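Local coordinates for protein rutinosidase (PDB 6I1A) that hydrolyses glycosidic bonds as a secreted family 5 glycoside hydrolase, a rutinosidase that probably also releases glucose from the ends of beta-1,3-glucans, at residues 188-200 with 210-223. Numbering follows the deposited sequence.
Sequences TLEPINEPADNNT and ALTDHGAAWVLKYI. With NAG (2-acetamido-2-deoxy-beta-D-glucopyranose), chain F; EDO (1,2-ethanediol), chain K; EDO (1,2-ethanediol), chain O.
Asp-197 faces the start of helix 213-233 with both carboxylate oxygens, each using its syn lone pair: OD1 takes the N-H of Thr-212 at 2.8 Å, nearly straight at 169°, and OD2 takes the hydroxyl OG1 of Thr-212 at 2.6 Å. With chi1 at 67°, CG sits between the backbone N and the carbonyl carbon, which turns the carboxylate to Thr-212, and the two bonds fix its rotation. Thr-212 is the N-cap: its OG1 also accepts from Gly-215 N (3.0 Å), so Asp-197 acts as a second shell that positions the capping hydroxyl. Gly-215 CA lies 3.4 Å from Asp-197 OD2. The helix N-terminus would be expected to favour the negative charge.

Backbone bonding continues with Asn-198 N, which donates to Ala-210 O (2.9 Å). Asn-198 ND2 is bonded covalently to C1 of an N-acetylglucosamine; that sugar's acetyl methyl C8 lies 3.8 Å from Thr-212 CG2. ND2 also donates to Leu-209 O.

In the TIM-barrel fold of this family, the contact packs the run leaving parallel strand 187-190 at its C-terminal end against the helix that follows. The Asn-Glu-Pro sequence of that run is characteristic of family 5 enzymes, in which this glutamate is the acid/base; Glu-194 probably has that role. Here both its carboxylate oxygens accept from an ethanediol, probably from the crystallisation liquor, and OE2 is also hydrogen-bonded to His-266.

At the far end, Tyr-222 OH donates to Pro-191 O (2.8 Å), the donor tilted 29° from the carbonyl plane. Beside that bond the side chains of Ile-223 and Pro-191 cross at about a right angle, CD1 to CG 3.8 Å, and Ile-223 CD1 also meets Ile-192 CG2; midway along the contact Val-219 CG2 meets Pro-195 CB.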
ATOM      1  N   THR A 188     -27.359  -8.487 -11.461  1.00 13.37           N
ATOM      2  CA  THR A 188     -26.146  -9.143 -10.969  1.00 13.47           C
ATOM      3  C   THR A 188     -26.272  -9.273  -9.461  1.00 13.11           C
ATOM      4  O   THR A 188     -26.681  -8.340  -8.789  1.00 12.72           O
ATOM      5  CB  THR A 188     -24.875  -8.408 -11.403  1.00 12.16           C
ATOM      6  OG1 THR A 188     -24.726  -8.560 -12.811  1.00 13.07           O
ATOM      7  CG2 THR A 188     -23.636  -8.824 -10.680  1.00 12.63           C
ATOM      8  N   LEU A 189     -25.910 -10.439  -8.910  1.00 12.38           N
ATOM      9  CA  LEU A 189     -26.020 -10.703  -7.471  1.00 11.49           C
ATOM     10  C   LEU A 189     -24.650 -10.559  -6.804  1.00 11.25           C
ATOM     11  O   LEU A 189     -23.680 -11.260  -7.187  1.00 12.66           O
ATOM     12  CB  LEU A 189     -26.539 -12.147  -7.300  1.00 11.56           C
ATOM     13  CG  LEU A 189     -27.017 -12.536  -5.925  1.00 13.77           C
ATOM     14  CD1 LEU A 189     -27.975 -13.777  -5.995  1.00 14.98           C
ATOM     15  CD2 LEU A 189     -25.890 -12.892  -5.058  1.00 16.07           C
ATOM     16  N   GLU A 190     -24.558  -9.674  -5.818  1.00 10.95           N
ATOM     17  CA  GLU A 190     -23.325  -9.438  -5.055  1.00 11.43           C
ATOM     18  C   GLU A 190     -23.534  -9.841  -3.600  1.00 10.68           C
ATOM     19  O   GLU A 190     -24.218  -9.141  -2.831  1.00 10.66           O
ATOM     20  CB  GLU A 190     -22.923  -7.957  -5.101  1.00 11.52           C
ATOM     21  CG  GLU A 190     -21.580  -7.718  -4.451  1.00 11.50           C
ATOM     22  CD  GLU A 190     -20.982  -6.371  -4.739  1.00 13.65           C
ATOM     23  OE1 GLU A 190     -21.726  -5.389  -4.945  1.00 13.03           O
ATOM     24  OE2 GLU A 190     -19.725  -6.319  -4.850  1.00 12.99           O
ATOM     25  N   PRO A 191     -23.020 -11.031  -3.195  1.00 11.72           N
ATOM     26  CA  PRO A 191     -23.440 -11.618  -1.915  1.00 11.05           C
ATOM     27  C   PRO A 191     -22.643 -11.248  -0.665  1.00 11.56           C
ATOM     28  O   PRO A 191     -22.966 -11.699   0.433  1.00 11.79           O
ATOM     29  CB  PRO A 191     -23.239 -13.122  -2.236  1.00 11.44           C
ATOM     30  CG  PRO A 191     -22.047 -13.163  -3.112  1.00 12.53           C
ATOM     31  CD  PRO A 191     -22.297 -11.974  -4.041  1.00 11.71           C
ATOM     32  N   ILE A 192     -21.619 -10.410  -0.832  1.00 11.05           N
ATOM     33  CA  ILE A 192     -20.877  -9.914   0.346  1.00 11.65           C
ATOM     34  C   ILE A 192     -20.233  -8.583  -0.038  1.00 11.21           C
ATOM     35  O   ILE A 192     -19.999  -8.333  -1.237  1.00 11.32           O
ATOM     36  CB  ILE A 192     -19.828 -10.951   0.839  1.00 10.87           C
ATOM     37  CG1 ILE A 192     -19.403 -10.713   2.303  1.00 11.78           C
ATOM     38  CG2 ILE A 192     -18.634 -11.040  -0.083  1.00 12.83           C
ATOM     39  CD1 ILE A 192     -18.762 -11.966   2.933  1.00 12.39           C
ATOM     40  N   ASN A 193     -19.927  -7.786   0.991  1.00 10.36           N
ATOM     41  CA  ASN A 193     -19.267  -6.474   0.795  1.00 10.60           C
ATOM     42  C   ASN A 193     -18.204  -6.283   1.850  1.00 10.41           C
ATOM     43  O   ASN A 193     -18.503  -6.347   3.060  1.00 11.06           O
ATOM     44  CB  ASN A 193     -20.298  -5.368   0.898  1.00 10.71           C
ATOM     45  CG  ASN A 193     -19.657  -4.017   0.669  1.00 11.06           C
ATOM     46  OD1 ASN A 193     -19.385  -3.664  -0.475  1.00 11.50           O
ATOM     47  ND2 ASN A 193     -19.418  -3.265   1.752  1.00 11.79           N
ATOM     48  N   GLU A 194     -16.943  -6.089   1.443  1.00 10.62           N
ATOM     49  CA  GLU A 194     -15.812  -5.718   2.306  1.00 11.40           C
ATOM     50  C   GLU A 194     -15.723  -6.594   3.560  1.00 11.12           C
ATOM     51  O   GLU A 194     -15.587  -6.081   4.679  1.00 11.62           O
ATOM     52  CB  GLU A 194     -15.848  -4.223   2.624  1.00 11.61           C
ATOM     53  CG  GLU A 194     -15.706  -3.353   1.415  1.00 11.69           C
ATOM     54  CD  GLU A 194     -15.718  -1.862   1.740  1.00 12.09           C
ATOM     55  OE1 GLU A 194     -15.700  -1.452   2.916  1.00 12.97           O
ATOM     56  OE2 GLU A 194     -15.576  -1.059   0.729  1.00 12.68           O
ATOM     57  N   PRO A 195     -15.662  -7.936   3.400  1.00 11.56           N
ATOM     58  CA  PRO A 195     -15.370  -8.774   4.558  1.00 11.73           C
ATOM     59  C   PRO A 195     -13.959  -8.473   5.065  1.00 11.85           C
ATOM     60  O   PRO A 195     -13.012  -8.315   4.265  1.00 12.04           O
ATOM     61  CB  PRO A 195     -15.490 -10.209   3.990  1.00 12.64           C
ATOM     62  CG  PRO A 195     -15.159 -10.038   2.512  1.00 12.95           C
ATOM     63  CD  PRO A 195     -15.722  -8.692   2.148  1.00 11.92           C
ATOM     64  N   ALA A 196     -13.772  -8.436   6.378  1.00 12.19           N
ATOM     65  CA  ALA A 196     -12.471  -8.130   7.000  1.00 12.10           C
ATOM     66  C   ALA A 196     -12.462  -8.704   8.403  1.00 12.40           C
ATOM     67  O   ALA A 196     -13.366  -8.385   9.160  1.00 13.68           O
ATOM     68  CB  ALA A 196     -12.240  -6.657   6.985  1.00 12.89           C
ATOM     69  N   ASP A 197     -11.439  -9.513   8.699  1.00 12.85           N
ATOM     70  CA  ASP A 197     -11.290 -10.129  10.025  1.00 13.86           C
ATOM     71  C   ASP A 197     -10.093  -9.583  10.763  1.00 13.78           C
ATOM     72  O   ASP A 197      -9.801 -10.113  11.890  1.00 16.79           O
ATOM     73  CB  ASP A 197     -11.199 -11.653   9.968  1.00 13.85           C
ATOM     74  CG  ASP A 197      -9.947 -12.133   9.314  1.00 14.66           C
ATOM     75  OD1 ASP A 197      -9.354 -11.368   8.553  1.00 14.67           O
ATOM     76  OD2 ASP A 197      -9.558 -13.316   9.534  1.00 18.37           O
ATOM     77  N   ASN A 198      -9.334  -8.625  10.220  1.00 13.22           N
ATOM     78  CA  ASN A 198      -8.061  -8.183  10.859  1.00 13.57           C
ATOM     79  C   ASN A 198      -8.023  -6.674  10.962  1.00 14.67           C
ATOM     80  O   ASN A 198      -6.892  -6.102  11.015  1.00 15.20           O
ATOM     81  CB  ASN A 198      -6.862  -8.703  10.122  1.00 13.68           C
ATOM     82  CG  ASN A 198      -5.593  -8.553  10.917  1.00 15.76           C
ATOM     83  OD1 ASN A 198      -5.594  -8.757  12.133  1.00 17.30           O
ATOM     84  ND2 ASN A 198      -4.504  -8.146  10.230  1.00 14.88           N
ATOM     85  N   ASN A 199      -9.154  -6.005  11.086  1.00 13.65           N
ATOM     86  CA  ASN A 199      -9.249  -4.529  11.089  1.00 12.96           C
ATOM     87  C   ASN A 199      -9.609  -3.963  12.470  1.00 12.84           C
ATOM     88  O   ASN A 199     -10.156  -2.850  12.526  1.00 15.19           O
ATOM     89  CB  ASN A 199     -10.198  -4.055   9.993  1.00 12.52           C
ATOM     90  CG  ASN A 199     -11.621  -4.548  10.190  1.00 12.73           C
ATOM     91  OD1 ASN A 199     -11.784  -5.745  10.415  1.00 13.37           O
ATOM     92  ND2 ASN A 199     -12.573  -3.654  10.086  1.00 13.54           N
ATOM     93  N   THR A 200      -9.194  -4.611  13.553  1.00 14.55           N
ATOM     94  CA  THR A 200      -9.390  -3.971  14.879  1.00 16.07           C
ATOM     95  C   THR A 200      -8.572  -2.681  14.942  1.00 16.28           C
ATOM     96  O   THR A 200      -9.081  -1.711  15.516  1.00 18.04           O
ATOM     97  CB  THR A 200      -9.036  -4.884  16.030  1.00 19.76           C
ATOM     98  OG1 THR A 200      -7.691  -5.280  15.891  1.00 24.46           O
ATOM     99  CG2 THR A 200      -9.870  -6.133  16.034  1.00 19.53           C
ATOM    100  N   ALA A 210      -6.325  -6.342   5.802  1.00 12.67           N
ATOM    101  CA  ALA A 210      -7.623  -6.328   6.515  1.00 11.96           C
ATOM    102  C   ALA A 210      -8.222  -7.731   6.566  1.00 12.70           C
ATOM    103  O   ALA A 210      -9.116  -7.941   7.411  1.00 12.47           O
ATOM    104  CB  ALA A 210      -8.550  -5.414   5.800  1.00 12.78           C
ATOM    105  N   LEU A 211      -7.765  -8.668   5.781  1.00 12.77           N
ATOM    106  CA  LEU A 211      -8.326 -10.048   5.717  1.00 12.55           C
ATOM    107  C   LEU A 211      -7.189 -11.049   5.787  1.00 14.41           C
ATOM    108  O   LEU A 211      -6.304 -11.022   4.893  1.00 15.28           O
ATOM    109  CB  LEU A 211      -9.186 -10.179   4.456  1.00 12.77           C
ATOM    110  CG  LEU A 211      -9.903 -11.536   4.258  1.00 13.33           C
ATOM    111  CD1 LEU A 211     -11.004 -11.731   5.329  1.00 14.29           C
ATOM    112  CD2 LEU A 211     -10.497 -11.638   2.864  1.00 13.49           C
ATOM    113  N   THR A 212      -7.200 -11.882   6.810  1.00 14.98           N
ATOM    114  CA  THR A 212      -6.190 -12.959   6.966  1.00 14.84           C
ATOM    115  C   THR A 212      -6.477 -14.122   6.019  1.00 15.32           C
ATOM    116  O   THR A 212      -7.562 -14.236   5.463  1.00 14.00           O
ATOM    117  CB  THR A 212      -6.097 -13.492   8.396  1.00 16.25           C
ATOM    118  OG1 THR A 212      -7.270 -14.281   8.660  1.00 17.02           O
ATOM    119  CG2 THR A 212      -6.000 -12.379   9.405  1.00 18.03           C
ATOM    120  N   ASP A 213      -5.483 -15.002   5.801  1.00 16.83           N
ATOM    121  CA  ASP A 213      -5.723 -16.209   4.999  1.00 16.73           C
ATOM    122  C   ASP A 213      -6.817 -17.072   5.628  1.00 15.43           C
ATOM    123  O   ASP A 213      -7.637 -17.648   4.888  1.00 16.07           O
ATOM    124  CB  ASP A 213      -4.425 -17.024   4.846  1.00 20.76           C
ATOM    125  CG  ASP A 213      -3.493 -16.547   3.722  1.00 27.37           C
ATOM    126  OD1 ASP A 213      -3.900 -15.791   2.747  1.00 26.68           O
ATOM    127  OD2 ASP A 213      -2.318 -16.942   3.802  1.00 29.99           O
ATOM    128  N   HIS A 214      -6.878 -17.150   6.951  1.00 16.50           N
ATOM    129  CA  HIS A 214      -7.928 -17.918   7.643  1.00 17.83           C
ATOM    130  C   HIS A 214      -9.307 -17.305   7.310  1.00 15.21           C
ATOM    131  O   HIS A 214     -10.247 -18.036   6.985  1.00 15.75           O
ATOM    132  CB  HIS A 214      -7.633 -17.846   9.138  1.00 22.04           C
ATOM    133  CG  HIS A 214      -8.419 -18.718  10.031  1.00 29.80           C
ATOM    134  ND1 HIS A 214      -9.203 -18.197  11.067  1.00 37.53           N
ATOM    135  CD2 HIS A 214      -8.508 -20.067  10.114  1.00 33.96           C
ATOM    136  CE1 HIS A 214      -9.753 -19.202  11.736  1.00 31.24           C
ATOM    137  NE2 HIS A 214      -9.387 -20.361  11.141  1.00 33.26           N
ATOM    138  N   GLY A 215      -9.452 -15.988   7.469  1.00 14.74           N
ATOM    139  CA  GLY A 215     -10.716 -15.344   7.116  1.00 13.24           C
ATOM    140  C   GLY A 215     -11.021 -15.495   5.657  1.00 12.71           C
ATOM    141  O   GLY A 215     -12.183 -15.703   5.307  1.00 13.95           O
ATOM    142  N   ALA A 216     -10.022 -15.374   4.791  1.00 13.18           N
ATOM    143  CA  ALA A 216     -10.221 -15.520   3.345  1.00 13.69           C
ATOM    144  C   ALA A 216     -10.723 -16.915   2.985  1.00 13.56           C
ATOM    145  O   ALA A 216     -11.577 -17.064   2.067  1.00 14.57           O
ATOM    146  CB  ALA A 216      -8.955 -15.243   2.620  1.00 14.81           C
ATOM    147  N   ALA A 217     -10.316 -17.957   3.707  1.00 13.50           N
ATOM    148  CA  ALA A 217     -10.811 -19.323   3.444  1.00 13.87           C
ATOM    149  C   ALA A 217     -12.304 -19.395   3.756  1.00 14.13           C
ATOM    150  O   ALA A 217     -13.037 -20.111   3.033  1.00 14.91           O
ATOM    151  CB  ALA A 217     -10.013 -20.338   4.274  1.00 15.92           C
ATOM    152  N   TRP A 218     -12.781 -18.724   4.800  1.00 14.16           N
ATOM    153  CA  TRP A 218     -14.214 -18.763   5.134  1.00 12.99           C
ATOM    154  C   TRP A 218     -14.960 -17.987   4.042  1.00 12.73           C
ATOM    155  O   TRP A 218     -16.030 -18.388   3.611  1.00 12.76           O
ATOM    156  CB  TRP A 218     -14.477 -18.218   6.543  1.00 14.13           C
ATOM    157  CG  TRP A 218     -15.844 -18.521   6.991  1.00 13.42           C
ATOM    158  CD1 TRP A 218     -16.923 -17.697   6.983  1.00 13.24           C
ATOM    159  CD2 TRP A 218     -16.317 -19.789   7.452  1.00 13.96           C
ATOM    160  NE1 TRP A 218     -18.024 -18.344   7.451  1.00 14.95           N
ATOM    161  CE2 TRP A 218     -17.686 -19.638   7.754  1.00 13.51           C
ATOM    162  CE3 TRP A 218     -15.700 -21.014   7.724  1.00 15.03           C
ATOM    163  CZ2 TRP A 218     -18.475 -20.661   8.252  1.00 13.83           C
ATOM    164  CZ3 TRP A 218     -16.491 -22.018   8.226  1.00 15.60           C
ATOM    165  CH2 TRP A 218     -17.845 -21.849   8.493  1.00 14.83           C
ATOM    166  N   VAL A 219     -14.435 -16.823   3.640  1.00 12.22           N
ATOM    167  CA  VAL A 219     -15.090 -16.073   2.557  1.00 12.58           C
ATOM    168  C   VAL A 219     -15.183 -16.966   1.325  1.00 12.50           C
ATOM    169  O   VAL A 219     -16.221 -16.954   0.632  1.00 12.96           O
ATOM    170  CB  VAL A 219     -14.323 -14.773   2.259  1.00 12.16           C
ATOM    171  CG1 VAL A 219     -14.853 -14.138   0.990  1.00 13.43           C
ATOM    172  CG2 VAL A 219     -14.417 -13.827   3.456  1.00 12.53           C
ATOM    173  N   LEU A 220     -14.104 -17.693   0.963  1.00 13.65           N
ATOM    174  CA  LEU A 220     -14.126 -18.562  -0.227  1.00 14.53           C
ATOM    175  C   LEU A 220     -15.169 -19.672  -0.107  1.00 13.82           C
ATOM    176  O   LEU A 220     -15.871 -19.948  -1.067  1.00 13.39           O
ATOM    177  CB  LEU A 220     -12.728 -19.118  -0.477  1.00 15.83           C
ATOM    178  CG  LEU A 220     -12.602 -20.038  -1.689  1.00 16.97           C
ATOM    179  CD1 LEU A 220     -12.990 -19.306  -2.945  1.00 17.35           C
ATOM    180  CD2 LEU A 220     -11.193 -20.557  -1.796  1.00 19.46           C
ATOM    181  N   LYS A 221     -15.294 -20.268   1.065  1.00 14.94           N
ATOM    182  CA  LYS A 221     -16.331 -21.288   1.307  1.00 15.34           C
ATOM    183  C   LYS A 221     -17.695 -20.685   0.979  1.00 15.89           C
ATOM    184  O   LYS A 221     -18.542 -21.315   0.345  1.00 14.65           O
ATOM    185  CB  LYS A 221     -16.240 -21.763   2.766  1.00 16.45           C
ATOM    186  CG  LYS A 221     -17.319 -22.716   3.216  1.00 18.77           C
ATOM    187  CD  LYS A 221     -17.292 -22.933   4.731  1.00 20.22           C
ATOM    188  CE  LYS A 221     -18.531 -23.621   5.276  1.00 25.33           C
ATOM    189  NZ  LYS A 221     -18.564 -25.004   4.756  1.00 27.16           N
ATOM    190  N   TYR A 222     -17.935 -19.459   1.463  1.00 14.41           N
ATOM    191  CA  TYR A 222     -19.240 -18.800   1.260  1.00 13.20           C
ATOM    192  C   TYR A 222     -19.445 -18.489  -0.211  1.00 12.44           C
ATOM    193  O   TYR A 222     -20.520 -18.779  -0.763  1.00 12.66           O
ATOM    194  CB  TYR A 222     -19.299 -17.534   2.104  1.00 13.92           C
ATOM    195  CG  TYR A 222     -20.506 -16.690   1.857  1.00 12.60           C
ATOM    196  CD1 TYR A 222     -21.768 -17.128   2.152  1.00 11.42           C
ATOM    197  CD2 TYR A 222     -20.379 -15.415   1.276  1.00 13.52           C
ATOM    198  CE1 TYR A 222     -22.872 -16.309   1.950  1.00 12.52           C
ATOM    199  CE2 TYR A 222     -21.490 -14.608   1.038  1.00 12.04           C
ATOM    200  CZ  TYR A 222     -22.746 -15.046   1.386  1.00 12.99           C
ATOM    201  OH  TYR A 222     -23.844 -14.271   1.218  1.00 12.49           O
ATOM    202  N   ILE A 223     -18.461 -17.878  -0.871  1.00 12.78           N
ATOM    203  CA  ILE A 223     -18.663 -17.511  -2.294  1.00 13.07           C
ATOM    204  C   ILE A 223     -18.870 -18.773  -3.157  1.00 13.48           C
ATOM    205  O   ILE A 223     -19.696 -18.779  -4.074  1.00 13.71           O
ATOM    206  CB  ILE A 223     -17.530 -16.646  -2.827  1.00 13.61           C
ATOM    207  CG1 ILE A 223     -17.394 -15.331  -2.025  1.00 14.63           C
ATOM    208  CG2 ILE A 223     -17.763 -16.382  -4.315  1.00 14.97           C
ATOM    209  CD1 ILE A 223     -18.609 -14.428  -2.131  1.00 14.93           C
TER
HETATM  210  C1  NAG F 404      -3.255  -7.934  10.949  1.00 16.98           C
HETATM  211  C2  NAG F 404      -2.049  -8.427  10.136  1.00 17.41           C
HETATM  212  C3  NAG F 404      -0.750  -7.969  10.893  1.00 19.81           C
HETATM  213  C4  NAG F 404      -0.759  -6.479  11.129  1.00 19.54           C
HETATM  214  C5  NAG F 404      -1.983  -6.117  11.941  1.00 17.76           C
HETATM  215  C6  NAG F 404      -2.077  -4.645  12.210  1.00 18.63           C
HETATM  216  C7  NAG F 404      -2.372 -10.443   8.813  1.00 23.14           C
HETATM  217  C8  NAG F 404      -2.268 -11.956   8.798  1.00 22.86           C
HETATM  218  N2  NAG F 404      -2.094  -9.858   9.956  1.00 19.94           N
HETATM  219  O3  NAG F 404       0.376  -8.278  10.034  1.00 22.86           O
HETATM  220  O4  NAG F 404       0.388  -6.152  11.977  1.00 21.29           O
HETATM  221  O5  NAG F 404      -3.146  -6.532  11.151  1.00 16.03           O
HETATM  222  O6  NAG F 404      -3.093  -4.328  13.163  1.00 18.53           O
HETATM  223  O7  NAG F 404      -2.766  -9.815   7.818  1.00 23.22           O
HETATM  224  C1  EDO K 409     -15.061   1.881   3.411  1.00 23.00           C
HETATM  225  O1  EDO K 409     -16.166   1.022   3.418  1.00 18.38           O
HETATM  226  C2  EDO K 409     -14.635   2.153   2.011  1.00 23.05           C
HETATM  227  O2  EDO K 409     -13.976   1.022   1.374  1.00 22.34           O
HETATM  228  C1  EDO O 413     -14.617  -1.074  14.436  1.00 25.70           C
HETATM  229  O1  EDO O 413     -14.072   0.146  14.947  1.00 36.48           O
HETATM  230  C2  EDO O 413     -13.567  -1.665  13.574  1.00 25.28           C
HETATM  231  O2  EDO O 413     -12.285  -1.753  14.183  1.00 26.26           O